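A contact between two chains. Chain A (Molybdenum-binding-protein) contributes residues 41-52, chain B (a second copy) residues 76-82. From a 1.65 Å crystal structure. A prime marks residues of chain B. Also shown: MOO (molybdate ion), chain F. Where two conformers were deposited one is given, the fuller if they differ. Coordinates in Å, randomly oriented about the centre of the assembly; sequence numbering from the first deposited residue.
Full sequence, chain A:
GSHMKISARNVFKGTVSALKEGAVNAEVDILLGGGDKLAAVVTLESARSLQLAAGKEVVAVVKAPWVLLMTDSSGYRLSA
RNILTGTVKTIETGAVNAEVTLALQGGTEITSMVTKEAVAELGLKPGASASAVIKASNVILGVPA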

# COMPACT_ATOMS: atom_id res chain seq x y z
N VAL A 41 7.31 9.49 -2.09
CA VAL A 41 6.61 10.50 -1.31
C VAL A 41 6.53 9.78 0.17
O VAL A 41 6.11 9.25 0.39
CB VAL A 41 5.16 10.69 -1.78
CG1 VAL A 41 4.46 11.77 -0.95
CG2 VAL A 41 5.20 11.31 -3.21
N VAL A 42 7.16 10.98 0.96
CA VAL A 42 7.19 10.65 2.42
C VAL A 42 6.64 11.90 3.16
O VAL A 42 6.51 12.95 2.52
CB VAL A 42 8.66 10.46 2.92
CG1 VAL A 42 9.10 9.13 2.33
CG2 VAL A 42 9.65 11.58 2.60
N THR A 43 6.32 11.80 4.44
CA THR A 43 5.86 13.04 5.12
C THR A 43 7.00 14.05 5.18
O THR A 43 8.17 13.70 5.22
CB THR A 43 5.39 12.79 6.53
OG1 THR A 43 6.44 12.17 7.37
CG2 THR A 43 4.20 11.81 6.51
N LEU A 44 6.61 15.33 5.15
CA LEU A 44 7.63 16.38 5.28
C LEU A 44 8.39 16.30 6.59
O LEU A 44 9.61 16.52 6.65
CB LEU A 44 6.91 17.74 5.20
CG LEU A 44 7.83 18.98 5.27
CD1 LEU A 44 8.93 18.94 4.25
CD2 LEU A 44 6.95 20.24 5.08
N GLU A 45 7.72 15.92 7.65
CA GLU A 45 8.38 15.70 8.95
C GLU A 45 9.46 14.64 8.84
O GLU A 45 10.62 14.84 9.27
CB GLU A 45 7.28 15.39 9.97
CG GLU A 45 7.81 14.90 11.31
CD GLU A 45 8.61 15.95 12.06
OE1 GLU A 45 8.65 17.10 11.60
OE2 GLU A 45 9.20 15.64 13.12
N SER A 46 9.22 13.55 8.06
CA SER A 46 10.34 12.60 7.85
C SER A 46 11.43 13.16 7.00
O SER A 46 12.63 12.88 7.21
CB SER A 46 9.77 11.31 7.17
OG SER A 46 9.09 10.58 8.17
N ALA A 47 11.11 13.86 5.88
CA ALA A 47 12.15 14.42 5.03
C ALA A 47 13.05 15.33 5.89
O ALA A 47 14.25 15.20 5.72
CB ALA A 47 11.49 15.24 3.93
N ARG A 48 12.48 16.10 6.77
CA ARG A 48 13.29 17.00 7.61
C ARG A 48 14.02 16.26 8.71
O ARG A 48 15.20 16.55 8.96
CB ARG A 48 12.34 18.09 8.15
CG ARG A 48 11.94 18.83 6.87
CD ARG A 48 11.66 20.31 6.94
NE ARG A 48 10.57 20.56 7.87
CZ ARG A 48 9.62 21.46 7.78
NH1 ARG A 48 9.52 22.31 6.76
NH2 ARG A 48 8.71 21.51 8.76
N SER A 49 13.37 15.29 9.33
CA SER A 49 14.01 14.50 10.40
C SER A 49 15.20 13.72 9.89
O SER A 49 16.31 13.71 10.46
CB SER A 49 13.00 13.53 11.00
OG SER A 49 13.68 12.89 12.07
N LEU A 50 15.11 13.12 8.71
CA LEU A 50 16.17 12.37 8.05
C LEU A 50 17.22 13.27 7.41
O LEU A 50 18.12 12.77 6.78
CB LEU A 50 15.55 11.47 6.95
CG LEU A 50 14.75 10.27 7.57
CD1 LEU A 50 14.24 9.39 6.43
CD2 LEU A 50 15.62 9.41 8.43
N GLN A 51 16.99 14.57 7.43
CA GLN A 51 17.84 15.56 6.76
C GLN A 51 18.06 15.30 5.29
O GLN A 51 19.16 15.40 4.74
CB GLN A 51 19.15 15.72 7.54
CG GLN A 51 18.85 16.06 9.01
CD GLN A 51 20.14 16.18 9.81
OE1 GLN A 51 20.84 17.18 9.70
NE2 GLN A 51 20.47 15.17 10.60
N LEU A 52 16.98 14.91 4.55
CA LEU A 52 17.08 14.64 3.12
C LEU A 52 17.38 15.91 2.33
O LEU A 52 17.02 17.04 2.69
CB LEU A 52 15.79 14.03 2.60
CG LEU A 52 15.46 12.71 3.32
CD1 LEU A 52 14.06 12.23 2.89
CD2 LEU A 52 16.49 11.59 3.18
N TYR B 76 20.06 2.22 10.71
CA TYR B 76 19.30 3.08 9.78
C TYR B 76 18.11 3.75 10.45
O TYR B 76 17.47 3.17 11.34
CB TYR B 76 18.80 2.22 8.60
CG TYR B 76 19.80 2.06 7.48
CD1 TYR B 76 19.70 2.81 6.32
CD2 TYR B 76 20.86 1.15 7.59
CE1 TYR B 76 20.62 2.69 5.29
CE2 TYR B 76 21.77 1.03 6.56
CZ TYR B 76 21.65 1.79 5.42
OH TYR B 76 22.57 1.64 4.41
N ARG B 77 17.74 4.96 10.04
CA ARG B 77 16.58 5.70 10.48
C ARG B 77 15.63 5.68 9.24
O ARG B 77 16.18 5.85 8.18
CB ARG B 77 16.89 7.16 10.88
CG ARG B 77 17.99 7.16 11.94
CD ARG B 77 18.33 8.57 12.42
NE ARG B 77 18.90 9.41 11.37
CZ ARG B 77 18.77 10.74 11.36
NH1 ARG B 77 18.11 11.36 12.33
NH2 ARG B 77 19.30 11.46 10.39
N LEU B 78 14.41 5.21 9.46
CA LEU B 78 13.49 5.10 8.31
C LEU B 78 12.54 6.26 8.27
O LEU B 78 12.17 6.85 9.28
CB LEU B 78 12.64 3.80 8.51
CG LEU B 78 13.50 2.52 8.54
CD1 LEU B 78 12.60 1.30 8.70
CD2 LEU B 78 14.34 2.42 7.31
N SER B 79 11.92 6.54 7.09
CA SER B 79 10.89 7.58 6.97
C SER B 79 9.51 7.11 7.46
O SER B 79 8.54 7.85 7.76
CB SER B 79 10.59 7.97 5.51
OG SER B 79 10.20 6.82 4.69
N ALA B 80 9.39 5.76 7.53
CA ALA B 80 8.10 5.24 8.00
C ALA B 80 7.87 5.71 9.43
O ALA B 80 8.66 5.47 10.36
CB ALA B 80 8.16 3.69 7.97
N ARG B 81 6.79 6.45 9.61
CA ARG B 81 6.57 7.14 10.89
C ARG B 81 6.18 6.23 12.05
O ARG B 81 6.17 6.71 13.21
CB ARG B 81 5.47 8.16 10.71
CG ARG B 81 5.79 9.34 9.74
CD ARG B 81 6.83 10.22 10.47
NE ARG B 81 6.20 10.97 11.55
CZ ARG B 81 5.45 12.04 11.28
NH1 ARG B 81 5.23 12.54 10.06
NH2 ARG B 81 4.82 12.65 12.29
N ASN B 82 5.69 5.03 11.80
CA ASN B 82 5.06 4.15 12.77
C ASN B 82 5.96 2.95 13.01
O ASN B 82 6.24 2.14 12.11
CB ASN B 82 3.67 3.67 12.30
CG ASN B 82 2.82 4.90 12.03
OD1 ASN B 82 2.79 5.76 12.93
ND2 ASN B 82 2.29 5.08 10.84
MO MOO F . 6.42 8.15 5.79
O1 MOO F . 5.62 7.31 7.09
O2 MOO F . 7.60 7.18 4.87
O3 MOO F . 5.18 8.52 4.53
O4 MOO F . 7.04 9.77 6.22

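A molybdate ion sits at the seam between the two chains and is held by both of them. From chain A, Thr43 donates to the same oxo atom twice, through its backbone (Thr43 N to MOO O4, 2.8 Å) and through its hydroxyl (Thr43 OG1 to MOO O4, 2.7 Å). From chain B, the Ser79′ hydroxyl reaches a second oxo atom (OG to MOO O2, 2.6 Å), and the backbone amide of Arg81′ donates to a third (N to MOO O1, 2.9 Å). Within these stretches the donors to the oxyanion are neutral amides and hydroxyls, as befits a molybdenum-binding protein.

The chain A stretch leaves a strand at Thr43 and turns directly into a helix, which ends in a Schellman motif with Gln51 at positive phi. Chain B runs past this helix as a short strand, Arg77′-Leu78′, followed by a loop. Ser46 and Ser79′ mark the close approach of the backbones, with their CA atoms 5.1 Å apart; at Leu50 and Arg77′ the CA-CA separation has widened to 7.1 Å, and side chains fill the gap.

Thr43 combines several roles. At the N-cap, Thr43 OG1 accepts from Ser46 N (3.2 Å), satisfying an amide of the first helical turn. Thr43 OG1 also accepts from Arg81′ NH1 across the interface (3.0 Å), lying near the plane of the guanidinium, where the N-H groups point. With its own proton given to molybdate, this one hydroxyl links helix, neighbouring chain and ligand. Glu45 CG lies over one face of the Arg81′ guanidinium, and Glu45 CB comes within 3.5 Å of Arg81′ NH1.

Ser46 OG lies 2.8 Å from Ser79′ O and 2.9 Å from MOO O4; its single proton could serve either acceptor, and the geometry does not settle which. The two side chains also meet, with Ser46 CB and Ser79′ CB 3.8 Å apart. Beside them, Val42 CG1 packs 3.5 Å from Ser79′ OG, adding an apolar wall near the anion.

Toward Leu50 the packing has a larger apolar share, beside the charged Arg77′ guanidinium. The CA-to-CB bond of Leu50 points sideways, but the end of its side chain comes nearer to chain B: Leu50 CD2 meets Arg77′ CB at 3.6 Å and also lies over one face of the guanidinium, while Leu50 CD1 approaches Ser79′ N at 3.7 Å. The Arg77′ side chain runs past Leu50, and Arg77′ NH1 lies 3.5 Å from Ser49 O at the exposed margin. Together the two stretches bury 470 Å².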